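Local coordinates for protein hydrolase (Burkholderia cenocepacia, PDB 4QKU) that probably hydrolyses fumarylacetoacetate to fumarate and acetoacetate, the last step of phenylalanine and tyrosine breakdown, as a metal-dependent member of the FAH family, at residues S109-F112 with T118-D121; F47-G52 with V129-R134; F44-F47 with A53-P56. All blocks are in the same frame, centred on the assembly; numbering follows the deposited sequence.

All three contacts belong to the N-terminal domain of the chain and lie away from the predicted catalytic residues and from the sodium site formed by D256, W257, K276, A279 and T280. Interactions 2 and 3 are close neighbours, centres about 9 Å apart; they share F47, and the salt bridge from R55 NH2 to D49 OD1 (3.0 Å) ties them together. Interaction 1 falls between the two segments of interaction 2 in sequence, its centre about 19 Å away, and meets it by packing: L119 CD2 lies 3.9 Å from V129 CG2. Interaction 3 does not touch interaction 1; their nearest atoms are about 9 Å apart.

Interaction 1: S109-F112 with T118-D121; sequences SALF and TLRD
L119 packs against L111 and F112 in a helix-loop-helix connection of the N-terminal domain, where helix 98-111 is followed, after a short loop, by a short, weakly bonded helical turn, 117-120. The L119 side chain meets its partners atom by atom from CB outward. Its CB sits against L111, 4.1 Å from L111 CG and only slightly farther from L111 CD1, so the root of one leucine rests on the fork of the other, the two side chains crossing at about a right angle. With CG anti to the backbone N (chi1 176°), the chain carries its CD2 methyl on to the phenyl ring, where L119 CD2 lies 3.6 Å from F112 CZ and equally close to F112 CE1. The same methyl is 4.0 Å from L111 CD2, so a single methyl carbon touches both L111 and F112. L70, L125 and V129 also touch L119, which places it among helices 67-72 and 123-129. T118 adds to the margin of the contact: its CB lies 4.1 Å from L111 CD1, while its hydroxyl OG1 turns to D116. The F112 ring also meets that of W26, the two planes about 30° apart.

No direct hydrogen bond joins the two segments. A water bridges them instead, donating a hydrogen bond to L111 O, which also accepts from W26 NE1. Beyond the apolar patch, R120 grips the carboxylate of D121 side-on, through NE and NH2. The L111–L119 bridge is completed by the water oxygen, which accepts from L119 N at 2.7 Å.

Interaction 2: F47-G52 with V129-R134; sequences FSDAKG and VLVAQR
V131 reaches across to D49 and F47 within a strongly curled antiparallel sheet, consistent with the SH3-like barrel known for the N-terminal domain of fumarylacetoacetases. In strand order, 130-132 is separated from 44-49 by strands 63-66 and 55-60, yet the curl brings the CA atoms of D49 and V131 to within 8.0 Å. No backbone or side-chain hydrogen bond crosses here; the meeting is made by side chains alone.

V131 has the most surface buried of the three, and both of its methyls take part. CG1 is anti to the backbone N (chi1 172°) and CG2 lies beside that N, which spreads the fork toward the opposing strand. CG2 does most of the touching: it is 3.5 Å from D49 OD2 and 4.2 Å from F47 CE2, approaching the ring obliquely. CG1 flanks the same carboxylate oxygen, 3.8 Å from D49 OD2. The backbone of V131 pairs with that of I64 in the neighbouring strand.

F47 is buried, its CB directed toward the segment that carries V131, and its side chain is also touched by I64 and L138, so V131 adds a methyl to the side of an apolar cluster that includes these two residues.

D49 comes just before the turn through A50 and K51. Its CG lies between the backbone N and the carbonyl carbon (chi1 59°), which folds the carboxylate back over the turn. There OD1 takes part in an Asx motif and in a salt bridge to R55 NH2, the positive charge probably steadying the carboxylate. In the Asx motif, G52 N donates to D49 OD1 at 2.9 Å, from above the carboxylate plane and with a bent N-H...O angle of 130°.

Interaction 3: F44-F47 with A53-P56; sequences FGIF and ARRP
The CZ end of the F47 ring sits over one face of the R55 guanidinium, CZ 3.5 Å above that plane and shifted toward the rim. Ring and guanidinium are not stacked flat: their planes stand 55° apart, and R55 NH2 comes closest, 3.5 Å from F47 CE2. At the edge of the guanidinium, in its plane, lies the carbonyl of A53, whose oxygen accepts from R55 NH1 at 2.9 Å. P56 O approaches the edge of the F47 ring, 3.7 Å from CE1. R55 reaches the ring because its CG turns up between the backbone N and carbonyl carbon (chi1 63°) and the chain then runs extended to NE. There NE forms a salt bridge with D66, so NE, NH1 and NH2 each have a polar partner (D66, A53 O and D49), which fixes the guanidinium beside the ring.

I46 and P56 point to the other face of the sheet. I46 CD1 touches the proline ring, 4.1 Å from P56 CG, while I46 CG2 packs on R54 CB; L90 touches both I46 and P56.

Beneath these side chains the backbones are joined by two hydrogen bonds, both between F47 and R55. F47 N donates to R55 O at 3.0 Å, and R55 N donates to F47 O. Three CA-H...O contacts add to them, among them P56 CA to G45 O. I46 and P56 form the adjacent non-hydrogen-bonded pair. The alternation is that of an antiparallel beta hairpin, here the one made by strands 44-49 and 55-60 in the five-stranded sheet of the N-terminal domain.

Interaction 1: S109-F112 with T118-D121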
loop_
_atom_site.group_PDB
_atom_site.type_symbol
_atom_site.label_atom_id
_atom_site.label_comp_id
_atom_site.label_asym_id
_atom_site.label_seq_id
_atom_site.Cartn_x
_atom_site.Cartn_y
_atom_site.Cartn_z
ATOM N N SER B 109 -9.577 -6.411 32.803
ATOM C CA SER B 109 -10.868 -6.921 33.263
ATOM C C SER B 109 -10.917 -7.129 34.790
ATOM O O SER B 109 -11.914 -6.825 35.423
ATOM C CB SER B 109 -11.224 -8.219 32.571
ATOM O OG SER B 109 -12.549 -8.575 32.888
ATOM N N ALA B 110 -9.833 -7.638 35.360
ATOM C CA ALA B 110 -9.778 -7.921 36.794
ATOM C C ALA B 110 -9.729 -6.636 37.579
ATOM O O ALA B 110 -10.465 -6.437 38.506
ATOM C CB ALA B 110 -8.573 -8.794 37.119
ATOM N N LEU B 111 -8.883 -5.735 37.151
ATOM C CA LEU B 111 -8.699 -4.458 37.845
ATOM C C LEU B 111 -9.943 -3.563 37.861
ATOM O O LEU B 111 -10.198 -2.870 38.850
ATOM C CB LEU B 111 -7.532 -3.701 37.205
ATOM C CG LEU B 111 -7.022 -2.519 38.032
ATOM C CD1 LEU B 111 -6.437 -3.011 39.360
ATOM C CD2 LEU B 111 -6.015 -1.703 37.242
ATOM N N PHE B 112 -10.703 -3.574 36.766
ATOM C CA PHE B 112 -11.833 -2.670 36.626
ATOM C C PHE B 112 -13.139 -3.325 36.934
ATOM O O PHE B 112 -14.177 -2.694 36.819
ATOM C CB PHE B 112 -11.852 -2.028 35.238
ATOM C CG PHE B 112 -10.769 -1.014 35.046
ATOM C CD1 PHE B 112 -10.906 0.255 35.573
ATOM C CD2 PHE B 112 -9.593 -1.346 34.393
ATOM C CE1 PHE B 112 -9.906 1.195 35.441
ATOM C CE2 PHE B 112 -8.587 -0.415 34.254
ATOM C CZ PHE B 112 -8.747 0.868 34.780
ATOM N N THR B 118 -8.488 -2.171 44.418
ATOM C CA THR B 118 -7.114 -1.707 44.259
ATOM C C THR B 118 -7.001 -0.331 43.615
ATOM O O THR B 118 -6.422 0.582 44.199
ATOM C CB THR B 118 -6.284 -2.731 43.453
ATOM O OG1 THR B 118 -6.373 -4.026 44.081
ATOM C CG2 THR B 118 -4.826 -2.311 43.369
ATOM N N LEU B 119 -7.542 -0.172 42.412
ATOM C CA LEU B 119 -7.548 1.128 41.753
ATOM C C LEU B 119 -8.805 1.939 42.067
ATOM O O LEU B 119 -8.757 3.156 42.176
ATOM C CB LEU B 119 -7.413 0.962 40.247
ATOM C CG LEU B 119 -7.491 2.260 39.433
ATOM C CD1 LEU B 119 -6.436 3.264 39.875
ATOM C CD2 LEU B 119 -7.367 1.948 37.941
ATOM N N ARG B 120 -9.929 1.266 42.232
ATOM C CA ARG B 120 -11.204 1.952 42.476
ATOM C C ARG B 120 -11.177 2.891 43.678
ATOM O O ARG B 120 -11.644 4.016 43.601
ATOM C CB ARG B 120 -12.283 0.902 42.666
ATOM C CG ARG B 120 -13.640 1.430 43.024
ATOM C CD ARG B 120 -14.514 0.330 43.587
ATOM N NE ARG B 120 -14.107 -0.056 44.944
ATOM C CZ ARG B 120 -14.363 -1.237 45.520
ATOM N NH1 ARG B 120 -15.019 -2.211 44.872
ATOM N NH2 ARG B 120 -13.964 -1.452 46.761
ATOM N N ASP B 121 -10.597 2.435 44.772
ATOM C CA ASP B 121 -10.571 3.217 46.010
ATOM C C ASP B 121 -9.336 4.107 46.168
ATOM O O ASP B 121 -9.164 4.750 47.202
ATOM C CB ASP B 121 -10.699 2.274 47.196
ATOM C CG ASP B 121 -12.056 1.631 47.277
ATOM O OD1 ASP B 121 -12.925 1.969 46.451
ATOM O OD2 ASP B 121 -12.272 0.805 48.194
HETATM O O HOH W 1 -9.488 -1.691 41.281
#

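Interaction 2: F47-G52 with V129-R134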
loop_
_atom_site.group_PDB
_atom_site.type_symbol
_atom_site.label_atom_id
_atom_site.label_comp_id
_atom_site.label_asym_id
_atom_site.label_seq_id
_atom_site.Cartn_x
_atom_site.Cartn_y
_atom_site.Cartn_z
ATOM N N PHE B 47 -4.642 7.765 21.857
ATOM C CA PHE B 47 -5.292 9.020 22.250
ATOM C C PHE B 47 -4.272 9.993 22.791
ATOM O O PHE B 47 -3.221 9.598 23.306
ATOM C CB PHE B 47 -6.373 8.771 23.334
ATOM C CG PHE B 47 -5.799 8.586 24.698
ATOM C CD1 PHE B 47 -5.284 7.366 25.084
ATOM C CD2 PHE B 47 -5.719 9.645 25.571
ATOM C CE1 PHE B 47 -4.703 7.204 26.331
ATOM C CE2 PHE B 47 -5.153 9.488 26.825
ATOM C CZ PHE B 47 -4.645 8.270 27.207
ATOM N N SER B 48 -4.608 11.262 22.687
ATOM C CA SER B 48 -3.850 12.278 23.361
ATOM C C SER B 48 -4.806 13.154 24.144
ATOM O O SER B 48 -6.003 13.185 23.883
ATOM C CB SER B 48 -3.033 13.108 22.359
ATOM O OG SER B 48 -3.866 13.746 21.423
ATOM N N ASP B 49 -4.241 13.870 25.097
ATOM C CA ASP B 49 -4.961 14.857 25.872
ATOM C C ASP B 49 -3.978 15.967 26.216
ATOM O O ASP B 49 -2.839 15.959 25.742
ATOM C CB ASP B 49 -5.508 14.210 27.138
ATOM C CG ASP B 49 -4.407 13.600 28.012
ATOM O OD1 ASP B 49 -3.239 13.517 27.581
ATOM O OD2 ASP B 49 -4.710 13.200 29.149
ATOM N N ALA B 50 -4.412 16.922 27.024
ATOM C CA ALA B 50 -3.515 17.948 27.545
ATOM C C ALA B 50 -2.424 17.385 28.483
ATOM O O ALA B 50 -1.375 17.992 28.639
ATOM C CB ALA B 50 -4.322 19.034 28.246
ATOM N N LYS B 51 -2.660 16.242 29.112
ATOM C CA LYS B 51 -1.624 15.609 29.955
ATOM C C LYS B 51 -0.414 15.152 29.135
ATOM O O LYS B 51 0.713 15.196 29.628
ATOM C CB LYS B 51 -2.182 14.421 30.765
ATOM N N GLY B 52 -0.628 14.714 27.893
ATOM C CA GLY B 52 0.462 14.105 27.129
ATOM C C GLY B 52 0.212 13.797 25.660
ATOM O O GLY B 52 -0.917 13.870 25.156
ATOM N N VAL B 129 -4.646 7.921 35.934
ATOM C CA VAL B 129 -4.647 6.839 34.941
ATOM C C VAL B 129 -5.900 6.749 34.075
ATOM O O VAL B 129 -5.956 5.953 33.137
ATOM C CB VAL B 129 -4.400 5.468 35.595
ATOM C CG1 VAL B 129 -3.154 5.522 36.468
ATOM C CG2 VAL B 129 -5.602 5.011 36.400
ATOM N N LEU B 130 -6.895 7.559 34.380
ATOM C CA LEU B 130 -8.099 7.592 33.590
ATOM C C LEU B 130 -8.265 8.980 33.010
ATOM O O LEU B 130 -8.004 9.989 33.673
ATOM C CB LEU B 130 -9.308 7.251 34.443
ATOM C CG LEU B 130 -9.267 5.868 35.092
ATOM C CD1 LEU B 130 -10.494 5.690 35.990
ATOM C CD2 LEU B 130 -9.198 4.756 34.066
ATOM N N VAL B 131 -8.755 9.015 31.777
ATOM C CA VAL B 131 -8.969 10.247 31.066
ATOM C C VAL B 131 -10.338 10.163 30.420
ATOM O O VAL B 131 -10.648 9.183 29.758
ATOM C CB VAL B 131 -7.892 10.423 29.991
ATOM C CG1 VAL B 131 -8.214 11.608 29.095
ATOM C CG2 VAL B 131 -6.522 10.595 30.643
ATOM N N ALA B 132 -11.156 11.187 30.610
ATOM C CA ALA B 132 -12.486 11.191 30.016
ATOM C C ALA B 132 -12.344 11.280 28.493
ATOM O O ALA B 132 -11.489 12.020 27.988
ATOM C CB ALA B 132 -13.335 12.341 30.563
ATOM N N GLN B 133 -13.159 10.505 27.785
ATOM C CA GLN B 133 -13.173 10.533 26.327
ATOM C C GLN B 133 -13.455 11.935 25.835
ATOM O O GLN B 133 -12.872 12.373 24.857
ATOM C CB GLN B 133 -14.189 9.532 25.783
ATOM C CG GLN B 133 -13.726 8.088 25.948
ATOM C CD GLN B 133 -14.790 7.060 25.570
ATOM O OE1 GLN B 133 -15.492 7.222 24.566
ATOM N NE2 GLN B 133 -14.904 5.997 26.351
ATOM N N ARG B 134 -14.331 12.641 26.554
ATOM C CA ARG B 134 -14.673 14.042 26.300
ATOM C C ARG B 134 -13.431 14.963 26.271
ATOM O O ARG B 134 -13.430 15.944 25.558
ATOM C CB ARG B 134 -15.729 14.519 27.321
#

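Interaction 3: F44-F47 with A53-P56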
loop_
_atom_site.group_PDB
_atom_site.type_symbol
_atom_site.label_atom_id
_atom_site.label_comp_id
_atom_site.label_asym_id
_atom_site.label_seq_id
_atom_site.Cartn_x
_atom_site.Cartn_y
_atom_site.Cartn_z
ATOM N N PHE B 44 -8.713 -1.434 21.951
ATOM C CA PHE B 44 -7.472 -0.691 22.061
ATOM C C PHE B 44 -7.472 0.491 21.115
ATOM O O PHE B 44 -8.022 0.419 20.009
ATOM C CB PHE B 44 -6.296 -1.602 21.762
ATOM C CG PHE B 44 -6.046 -2.607 22.818
ATOM C CD1 PHE B 44 -6.725 -3.811 22.823
ATOM C CD2 PHE B 44 -5.116 -2.350 23.824
ATOM C CE1 PHE B 44 -6.478 -4.749 23.807
ATOM C CE2 PHE B 44 -4.867 -3.275 24.807
ATOM C CZ PHE B 44 -5.545 -4.472 24.805
ATOM N N GLY B 45 -6.847 1.577 21.542
ATOM C CA GLY B 45 -6.722 2.776 20.689
ATOM C C GLY B 45 -5.559 3.657 21.067
ATOM O O GLY B 45 -4.768 3.307 21.957
ATOM N N ILE B 46 -5.443 4.780 20.369
ATOM C CA ILE B 46 -4.387 5.750 20.585
ATOM C C ILE B 46 -5.043 7.083 20.788
ATOM O O ILE B 46 -5.901 7.502 19.995
ATOM C CB ILE B 46 -3.439 5.850 19.370
ATOM C CG1 ILE B 46 -2.690 4.532 19.152
ATOM C CG2 ILE B 46 -2.475 7.020 19.526
ATOM C CD1 ILE B 46 -1.649 4.233 20.208
ATOM N N PHE B 47 -4.642 7.765 21.857
ATOM C CA PHE B 47 -5.292 9.020 22.250
ATOM C C PHE B 47 -4.272 9.993 22.791
ATOM O O PHE B 47 -3.221 9.598 23.306
ATOM C CB PHE B 47 -6.373 8.771 23.334
ATOM C CG PHE B 47 -5.799 8.586 24.698
ATOM C CD1 PHE B 47 -5.284 7.366 25.084
ATOM C CD2 PHE B 47 -5.719 9.645 25.571
ATOM C CE1 PHE B 47 -4.703 7.204 26.331
ATOM C CE2 PHE B 47 -5.153 9.488 26.825
ATOM C CZ PHE B 47 -4.645 8.270 27.207
ATOM N N ALA B 53 1.298 13.421 24.994
ATOM C CA ALA B 53 1.290 13.098 23.587
ATOM C C ALA B 53 0.584 11.774 23.324
ATOM O O ALA B 53 0.388 10.979 24.237
ATOM C CB ALA B 53 2.714 13.032 23.063
ATOM N N ARG B 54 0.236 11.533 22.067
ATOM C CA ARG B 54 -0.556 10.375 21.727
ATOM C C ARG B 54 0.103 9.092 22.233
ATOM O O ARG B 54 1.313 8.923 22.129
ATOM C CB ARG B 54 -0.836 10.322 20.218
ATOM C CG ARG B 54 0.363 9.972 19.351
ATOM C CD ARG B 54 0.029 10.072 17.874
ATOM N NE ARG B 54 -0.331 11.430 17.478
ATOM C CZ ARG B 54 -0.861 11.747 16.295
ATOM N NH1 ARG B 54 -1.106 10.817 15.385
ATOM N NH2 ARG B 54 -1.175 13.009 16.023
ATOM N N ARG B 55 -0.713 8.184 22.766
ATOM C CA ARG B 55 -0.219 6.964 23.387
ATOM C C ARG B 55 -1.369 5.966 23.544
ATOM O O ARG B 55 -2.525 6.335 23.360
ATOM C CB ARG B 55 0.374 7.293 24.755
ATOM C CG ARG B 55 -0.645 7.850 25.741
ATOM C CD ARG B 55 0.036 8.641 26.846
ATOM N NE ARG B 55 -0.922 9.210 27.792
ATOM C CZ ARG B 55 -1.521 10.387 27.666
ATOM N NH1 ARG B 55 -1.286 11.193 26.633
ATOM N NH2 ARG B 55 -2.389 10.771 28.597
ATOM N N PRO B 56 -1.054 4.704 23.870
ATOM C CA PRO B 56 -2.060 3.662 23.894
ATOM C C PRO B 56 -3.065 3.806 24.991
ATOM O O PRO B 56 -2.700 4.146 26.118
ATOM C CB PRO B 56 -1.248 2.386 24.120
ATOM C CG PRO B 56 0.098 2.702 23.643
ATOM C CD PRO B 56 0.296 4.137 24.024
#